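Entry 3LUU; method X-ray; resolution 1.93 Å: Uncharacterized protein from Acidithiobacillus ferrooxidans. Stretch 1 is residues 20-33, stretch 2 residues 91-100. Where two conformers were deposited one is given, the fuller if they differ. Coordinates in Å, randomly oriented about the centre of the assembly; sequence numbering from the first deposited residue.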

ATOM      1  N   VAL A  20      -6.028   5.454   5.160  1.00 13.16           N
ATOM      2  CA  VAL A  20      -5.697   4.030   5.098  0.50 14.57           C
ATOM      3  C   VAL A  20      -6.140   3.475   3.774  1.00 15.93           C
ATOM      4  O   VAL A  20      -7.117   3.944   3.149  1.00 14.45           O
ATOM      5  CB  VAL A  20      -6.298   3.163   6.245  0.50 17.39           C
ATOM      6  CG1 VAL A  20      -5.965   3.755   7.599  0.50 16.98           C
ATOM      7  CG2 VAL A  20      -7.803   2.961   6.075  0.50 16.14           C
HETATM    8  N   MSE A  21      -5.366   2.495   3.308  1.00 14.45           N
HETATM    9  CA  MSE A  21      -5.707   1.788   2.070  1.00 16.36           C
HETATM   10  C   MSE A  21      -6.178   0.390   2.447  1.00 14.40           C
HETATM   11  O   MSE A  21      -5.438  -0.372   3.095  1.00 17.58           O
HETATM   12  CB  MSE A  21      -4.540   1.722   1.071  1.00 14.67           C
HETATM   13  CG  MSE A  21      -5.010   1.363  -0.364  1.00 15.90           C
HETATM   14 SE   MSE A  21      -3.524   1.274  -1.544  0.75 16.78          SE
HETATM   15  CE  MSE A  21      -2.483  -0.214  -0.903  1.00 19.54           C
ATOM     16  N   GLU A  22      -7.409   0.077   2.079  1.00 12.63           N
ATOM     17  CA  GLU A  22      -7.970  -1.247   2.308  1.00 13.16           C
ATOM     18  C   GLU A  22      -7.795  -2.079   1.058  1.00 13.84           C
ATOM     19  O   GLU A  22      -7.945  -1.580  -0.049  1.00 13.83           O
ATOM     20  CB  GLU A  22      -9.444  -1.155   2.643  1.00 13.46           C
ATOM     21  CG  GLU A  22      -9.718  -0.373   3.909  1.00 14.01           C
ATOM     22  CD  GLU A  22     -11.115  -0.614   4.438  1.00 20.07           C
ATOM     23  OE1 GLU A  22     -12.029  -0.782   3.618  1.00 15.31           O
ATOM     24  OE2 GLU A  22     -11.333  -0.599   5.649  1.00 15.73           O
ATOM     25  N   VAL A  23      -7.448  -3.338   1.245  1.00 15.14           N
ATOM     26  CA  VAL A  23      -7.344  -4.302   0.146  1.00 14.97           C
ATOM     27  C   VAL A  23      -8.033  -5.582   0.608  1.00 15.24           C
ATOM     28  O   VAL A  23      -7.706  -6.119   1.657  1.00 15.53           O
ATOM     29  CB  VAL A  23      -5.887  -4.649  -0.224  1.00 14.20           C
ATOM     30  CG1 VAL A  23      -5.890  -5.636  -1.442  1.00 11.55           C
ATOM     31  CG2 VAL A  23      -5.062  -3.387  -0.498  1.00 11.93           C
ATOM     32  N   ASP A  24      -9.020  -6.011  -0.156  1.00 18.06           N
ATOM     33  CA  ASP A  24      -9.713  -7.264   0.091  1.00 17.31           C
ATOM     34  C   ASP A  24      -8.964  -8.329  -0.685  1.00 18.56           C
ATOM     35  O   ASP A  24      -8.672  -8.144  -1.872  1.00 17.10           O
ATOM     36  CB  ASP A  24     -11.117  -7.226  -0.454  1.00 16.80           C
ATOM     37  CG  ASP A  24     -12.054  -6.327   0.328  1.00 17.55           C
ATOM     38  OD1 ASP A  24     -11.863  -5.996   1.527  1.00 20.41           O
ATOM     39  OD2 ASP A  24     -13.046  -5.977  -0.307  1.00 14.18           O
ATOM     40  N   TRP A  25      -8.683  -9.448  -0.018  1.00 21.06           N
ATOM     41  CA  TRP A  25      -7.887 -10.529  -0.608  1.00 21.93           C
ATOM     42  C   TRP A  25      -8.750 -11.769  -0.735  1.00 19.42           C
ATOM     43  O   TRP A  25      -9.769 -11.861  -0.060  1.00 20.62           O
ATOM     44  CB  TRP A  25      -6.720 -10.855   0.307  1.00 20.17           C
ATOM     45  CG  TRP A  25      -5.775  -9.725   0.602  1.00 19.84           C
ATOM     46  CD1 TRP A  25      -5.687  -9.034   1.766  1.00 15.33           C
ATOM     47  CD2 TRP A  25      -4.781  -9.184  -0.266  1.00 11.72           C
ATOM     48  NE1 TRP A  25      -4.691  -8.095   1.682  1.00 19.76           N
ATOM     49  CE2 TRP A  25      -4.123  -8.165   0.438  1.00 17.23           C
ATOM     50  CE3 TRP A  25      -4.391  -9.453  -1.580  1.00 16.81           C
ATOM     51  CZ2 TRP A  25      -3.045  -7.431  -0.117  1.00 17.89           C
ATOM     52  CZ3 TRP A  25      -3.335  -8.741  -2.128  1.00 21.51           C
ATOM     53  CH2 TRP A  25      -2.681  -7.723  -1.397  1.00 17.86           C
ATOM     54  N   ALA A  26      -8.303 -12.729  -1.539  1.00 20.77           N
ATOM     55  CA  ALA A  26      -9.079 -13.952  -1.820  1.00 21.98           C
ATOM     56  C   ALA A  26      -9.191 -14.943  -0.630  1.00 22.89           C
ATOM     57  O   ALA A  26     -10.102 -15.769  -0.622  1.00 23.36           O
ATOM     58  CB  ALA A  26      -8.534 -14.636  -3.046  1.00 20.82           C
ATOM     59  N   ASP A  27      -8.312 -14.867   0.380  1.00 20.55           N
ATOM     60  CA  ASP A  27      -8.469 -15.703   1.594  1.00 22.62           C
ATOM     61  C   ASP A  27      -9.527 -15.115   2.595  1.00 22.34           C
ATOM     62  O   ASP A  27      -9.675 -15.598   3.736  1.00 21.54           O
ATOM     63  CB  ASP A  27      -7.098 -15.908   2.289  1.00 22.24           C
ATOM     64  CG  ASP A  27      -6.561 -14.630   2.909  1.00 31.84           C
ATOM     65  OD1 ASP A  27      -6.947 -13.534   2.399  1.00 25.89           O
ATOM     66  OD2 ASP A  27      -5.777 -14.703   3.916  1.00 23.27           O
ATOM     67  N   GLY A  28     -10.214 -14.043   2.173  1.00 21.97           N
ATOM     68  CA  GLY A  28     -11.214 -13.352   2.997  1.00 20.85           C
ATOM     69  C   GLY A  28     -10.648 -12.289   3.902  1.00 22.00           C
ATOM     70  O   GLY A  28     -11.388 -11.621   4.610  1.00 23.43           O
ATOM     71  N   HIS A  29      -9.330 -12.121   3.902  1.00 21.36           N
ATOM     72  CA  HIS A  29      -8.726 -11.105   4.720  1.00 19.54           C
ATOM     73  C   HIS A  29      -8.868  -9.736   4.027  1.00 18.70           C
ATOM     74  O   HIS A  29      -8.892  -9.666   2.813  1.00 17.15           O
ATOM     75  CB  HIS A  29      -7.242 -11.433   4.950  1.00 20.67           C
ATOM     76  CG  HIS A  29      -6.586 -10.511   5.910  1.00 17.59           C
ATOM     77  ND1 HIS A  29      -7.063 -10.323   7.187  1.00 28.60           N
ATOM     78  CD2 HIS A  29      -5.510  -9.696   5.783  1.00 23.98           C
ATOM     79  CE1 HIS A  29      -6.309  -9.438   7.812  1.00 27.99           C
ATOM     80  NE2 HIS A  29      -5.362  -9.041   6.983  1.00 19.91           N
ATOM     81  N   THR A  30      -9.002  -8.671   4.822  1.00 22.46           N
ATOM     82  CA  THR A  30      -8.890  -7.296   4.327  1.00 21.70           C
ATOM     83  C   THR A  30      -7.738  -6.644   5.075  1.00 23.40           C
ATOM     84  O   THR A  30      -7.722  -6.613   6.318  1.00 24.19           O
ATOM     85  CB  THR A  30     -10.178  -6.490   4.532  1.00 21.61           C
ATOM     86  OG1 THR A  30     -11.248  -7.168   3.888  1.00 20.21           O
ATOM     87  CG2 THR A  30     -10.059  -5.048   3.940  1.00 16.75           C
ATOM     88  N   SER A  31      -6.751  -6.152   4.327  1.00 22.91           N
ATOM     89  CA  SER A  31      -5.665  -5.400   4.937  1.00 22.12           C
ATOM     90  C   SER A  31      -6.114  -3.976   5.065  1.00 23.26           C
ATOM     91  O   SER A  31      -6.838  -3.467   4.208  1.00 21.27           O
ATOM     92  CB  SER A  31      -4.402  -5.464   4.087  1.00 22.89           C
ATOM     93  OG  SER A  31      -3.934  -6.794   3.920  1.00 24.94           O
ATOM     94  N   ARG A  32      -5.745  -3.342   6.171  1.00 23.03           N
ATOM     95  CA  ARG A  32      -5.945  -1.919   6.336  1.00 23.55           C
ATOM     96  C   ARG A  32      -4.558  -1.359   6.643  1.00 23.96           C
ATOM     97  O   ARG A  32      -4.075  -1.466   7.770  1.00 24.71           O
ATOM     98  CB  ARG A  32      -6.946  -1.609   7.440  1.00 24.46           C
ATOM     99  CG  ARG A  32      -8.348  -2.143   7.203  1.00 30.09           C
ATOM    100  CD  ARG A  32      -9.296  -1.809   8.400  1.00 36.27           C
ATOM    101  NE  ARG A  32     -10.073  -0.601   8.150  1.00 44.17           N
ATOM    102  CZ  ARG A  32      -9.746   0.643   8.513  1.00 54.29           C
ATOM    103  NH1 ARG A  32      -8.645   0.905   9.210  1.00 58.21           N
ATOM    104  NH2 ARG A  32     -10.555   1.649   8.180  1.00 58.39           N
ATOM    105  N   LEU A  33      -3.934  -0.766   5.621  1.00 17.09           N
ATOM    106  CA  LEU A  33      -2.573  -0.276   5.691  1.00 14.44           C
ATOM    107  C   LEU A  33      -2.606   1.246   5.682  1.00 16.56           C
ATOM    108  O   LEU A  33      -3.163   1.827   4.754  1.00 14.59           O
ATOM    109  CB  LEU A  33      -1.774  -0.804   4.506  1.00 16.17           C
ATOM    110  CG  LEU A  33      -1.528  -2.315   4.532  1.00 16.05           C
ATOM    111  CD1 LEU A  33      -0.997  -2.752   3.180  1.00 19.02           C
ATOM    112  CD2 LEU A  33      -0.563  -2.627   5.684  1.00 17.05           C
ATOM    113  N   THR A  91       4.306  -4.692  -4.855  1.00 17.96           N
ATOM    114  CA  THR A  91       3.724  -5.943  -5.311  1.00 15.11           C
ATOM    115  C   THR A  91       2.635  -6.352  -4.315  1.00 17.87           C
ATOM    116  O   THR A  91       2.652  -5.940  -3.146  1.00 16.26           O
ATOM    117  CB  THR A  91       4.737  -7.064  -5.448  1.00 15.30           C
ATOM    118  OG1 THR A  91       5.252  -7.435  -4.159  1.00 20.46           O
ATOM    119  CG2 THR A  91       5.886  -6.639  -6.355  1.00 20.20           C
ATOM    120  N   TRP A  92       1.682  -7.146  -4.791  1.00 18.14           N
ATOM    121  CA  TRP A  92       0.645  -7.723  -3.942  1.00 20.05           C
ATOM    122  C   TRP A  92       1.238  -8.497  -2.756  1.00 19.22           C
ATOM    123  O   TRP A  92       0.794  -8.332  -1.623  1.00 20.36           O
ATOM    124  CB  TRP A  92      -0.275  -8.627  -4.761  1.00 21.55           C
ATOM    125  CG  TRP A  92      -0.907  -7.941  -5.937  1.00 21.93           C
ATOM    126  CD1 TRP A  92      -0.935  -8.395  -7.224  1.00 27.02           C
ATOM    127  CD2 TRP A  92      -1.597  -6.688  -5.939  1.00 24.02           C
ATOM    128  NE1 TRP A  92      -1.602  -7.505  -8.025  1.00 28.80           N
ATOM    129  CE2 TRP A  92      -2.017  -6.446  -7.270  1.00 25.08           C
ATOM    130  CE3 TRP A  92      -1.930  -5.756  -4.950  1.00 24.17           C
ATOM    131  CZ2 TRP A  92      -2.736  -5.304  -7.635  1.00 20.07           C
ATOM    132  CZ3 TRP A  92      -2.654  -4.619  -5.317  1.00 30.88           C
ATOM    133  CH2 TRP A  92      -3.039  -4.408  -6.650  1.00 26.54           C
ATOM    134  N   GLU A  93       2.274  -9.282  -3.020  1.00 17.85           N
ATOM    135  CA  GLU A  93       2.974 -10.036  -1.999  1.00 17.57           C
ATOM    136  C   GLU A  93       3.537  -9.101  -0.920  1.00 18.89           C
ATOM    137  O   GLU A  93       3.370  -9.336   0.272  1.00 17.29           O
ATOM    138  CB  GLU A  93       4.079 -10.914  -2.632  1.00 19.34           C
ATOM    139  CG  GLU A  93       4.286 -12.251  -1.975  1.00 26.98           C
ATOM    140  N   TYR A  94       4.197  -8.030  -1.345  1.00 18.26           N
ATOM    141  CA  TYR A  94       4.736  -7.033  -0.422  1.00 18.10           C
ATOM    142  C   TYR A  94       3.649  -6.355   0.427  1.00 16.67           C
ATOM    143  O   TYR A  94       3.817  -6.204   1.621  1.00 15.25           O
ATOM    144  CB  TYR A  94       5.479  -5.968  -1.202  1.00 18.44           C
ATOM    145  CG  TYR A  94       6.265  -5.008  -0.372  1.00 20.62           C
ATOM    146  CD1 TYR A  94       7.345  -5.436   0.371  1.00 35.37           C
ATOM    147  CD2 TYR A  94       5.964  -3.687  -0.352  1.00 22.74           C
ATOM    148  CE1 TYR A  94       8.073  -4.564   1.127  1.00 34.67           C
ATOM    149  CE2 TYR A  94       6.700  -2.804   0.399  1.00 22.07           C
ATOM    150  CZ  TYR A  94       7.744  -3.243   1.127  1.00 24.58           C
ATOM    151  OH  TYR A  94       8.485  -2.344   1.853  1.00 31.30           O
ATOM    152  N   LEU A  95       2.551  -5.939  -0.193  1.00 14.99           N
ATOM    153  CA  LEU A  95       1.456  -5.310   0.534  1.00 17.59           C
ATOM    154  C   LEU A  95       0.898  -6.246   1.589  1.00 19.33           C
ATOM    155  O   LEU A  95       0.685  -5.853   2.751  1.00 19.03           O
ATOM    156  CB  LEU A  95       0.334  -4.902  -0.403  1.00 18.32           C
ATOM    157  CG  LEU A  95       0.612  -3.755  -1.330  1.00 19.57           C
ATOM    158  CD1 LEU A  95      -0.552  -3.661  -2.318  1.00 16.54           C
ATOM    159  CD2 LEU A  95       0.782  -2.478  -0.524  1.00 14.97           C
ATOM    160  N   ARG A  96       0.684  -7.500   1.209  1.00 19.73           N
ATOM    161  CA  ARG A  96       0.204  -8.479   2.172  1.00 22.01           C
ATOM    162  C   ARG A  96       1.168  -8.655   3.358  1.00 23.42           C
ATOM    163  O   ARG A  96       0.730  -8.736   4.517  1.00 23.01           O
ATOM    164  CB  ARG A  96      -0.078  -9.805   1.474  1.00 21.38           C
ATOM    165  CG  ARG A  96      -0.787 -10.784   2.286  1.00 25.89           C
ATOM    166  CD  ARG A  96      -2.145 -10.301   2.727  1.00 25.89           C
ATOM    167  NE  ARG A  96      -2.638 -11.220   3.743  1.00 27.31           N
ATOM    168  CZ  ARG A  96      -3.606 -12.115   3.581  1.00 31.74           C
ATOM    169  NH1 ARG A  96      -4.265 -12.256   2.423  1.00 19.78           N
ATOM    170  NH2 ARG A  96      -3.916 -12.885   4.612  1.00 36.92           N
ATOM    171  N   ARG A  97       2.464  -8.708   3.052  1.00 22.52           N
ATOM    172  CA  ARG A  97       3.540  -8.809   4.041  1.00 24.63           C
ATOM    173  C   ARG A  97       3.567  -7.625   5.005  1.00 24.69           C
ATOM    174  O   ARG A  97       3.885  -7.802   6.185  1.00 21.75           O
ATOM    175  CB  ARG A  97       4.918  -8.947   3.345  1.00 27.76           C
ATOM    176  CG  ARG A  97       5.521 -10.381   3.300  1.00 40.46           C
ATOM    177  CD  ARG A  97       6.797 -10.509   2.393  1.00 51.10           C
ATOM    178  NE  ARG A  97       7.638  -9.291   2.358  1.00 61.34           N
ATOM    179  CZ  ARG A  97       8.904  -9.167   2.789  1.00 70.87           C
ATOM    180  NH1 ARG A  97       9.585 -10.199   3.304  1.00 75.98           N
ATOM    181  NH2 ARG A  97       9.514  -7.980   2.682  1.00 70.67           N
ATOM    182  N   LEU A  98       3.236  -6.424   4.515  1.00 21.86           N
ATOM    183  CA  LEU A  98       3.164  -5.237   5.384  1.00 24.30           C
ATOM    184  C   LEU A  98       2.078  -5.335   6.438  1.00 25.86           C
ATOM    185  O   LEU A  98       2.155  -4.650   7.447  1.00 24.17           O
ATOM    186  CB  LEU A  98       2.983  -3.932   4.598  1.00 22.40           C
ATOM    187  CG  LEU A  98       4.155  -3.426   3.768  1.00 20.69           C
ATOM    188  CD1 LEU A  98       3.683  -2.135   3.101  1.00 15.24           C
ATOM    189  CD2 LEU A  98       5.470  -3.186   4.526  1.00 19.63           C
ATOM    190  N   ASP A  99       1.063  -6.167   6.217  1.00 29.46           N
ATOM    191  CA  ASP A  99       0.033  -6.394   7.244  1.00 34.67           C
ATOM    192  C   ASP A  99       0.608  -6.918   8.589  1.00 38.92           C
ATOM    193  O   ASP A  99       0.051  -6.657   9.657  1.00 41.82           O
ATOM    194  CB  ASP A  99      -1.027  -7.374   6.730  1.00 38.49           C
ATOM    195  CG  ASP A  99      -2.436  -6.825   6.804  1.00 38.11           C
ATOM    196  OD1 ASP A  99      -2.680  -5.685   7.271  1.00 44.15           O
ATOM    197  OD2 ASP A  99      -3.311  -7.574   6.361  1.00 40.61           O
ATOM    198  N   ALA A 100       1.725  -7.636   8.542  1.00 41.76           N
ATOM    199  CA  ALA A 100       2.414  -8.084   9.757  1.00 43.48           C
ATOM    200  C   ALA A 100       3.810  -7.413  10.057  1.00 45.27           C
ATOM    201  O   ALA A 100       4.334  -7.603  11.156  1.00 50.23           O
ATOM    202  CB  ALA A 100       2.552  -9.587   9.703  1.00 42.17           C
TER
HETATM  203  O   HOH W   1      -1.598  -2.900   8.914  1.00 52.53           O

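Leu95 and Leu33 form the apolar centre, where the helix that begins at Trp92 packs across one face of the antiparallel hairpin made by strands 20-25 and 30-33. Leu33 CD1 lies 4.1 Å from Leu95 CD2, and Leu33 CD2 lies 3.9 Å from Leu98 CB. Leu33 therefore reaches both Leu95 and Leu98, three residues apart. From the neighbouring strand, the selenomethionine Met21 adds its methyl: Met21 CE is 4.0 Å from Leu95 CD2.

Trp25 extends this apolar surface. Leu95 CB sits at the edge of its ring, 4.2 Å from Trp25 CZ2. Trp25 CZ3 is 4.0 Å from Trp92 CB. One face of the indole is covered by Arg96. Arg96 CD stands 3.7 Å from the centroid of the Trp25 five-membered ring, a CH-pi contact. Arg96 CZ is 4.5 Å from the same centroid, a cation-pi contact. The CA-to-CB bond of Arg96 points sideways, but the end of its side chain comes nearer the hairpin.

That end is held by the turn. Arg96 NH1 donates to Asp27 OD1 at 3.0 Å, and Arg96 NH2 to Asp27 OD2 at 2.7 Å. The result is a two-pronged salt bridge, with Asp27 OD2 near the guanidinium plane. Asp27 OD1 also accepts from His29 N at 3.2 Å, which ties the salt bridge to the backbone just after the turn. His29 CB lies over one face of the guanidinium, 3.6 Å from Arg96 NH2.

Asp99 completes the polar edge. Asp99 OD2 accepts two hydrogen bonds, from His29 NE2 at 2.6 Å and from Ser31 OG at 2.6 Å. Ser31 OG in turn accepts from Trp25 NE1 at 2.7 Å. A short chain of hydrogen bonds thus runs from the indole to Asp99. Water 1 donates to Arg32 O, with 3.1 Å between the water O and Arg32 O, and makes a weak bond to Asp99 OD1.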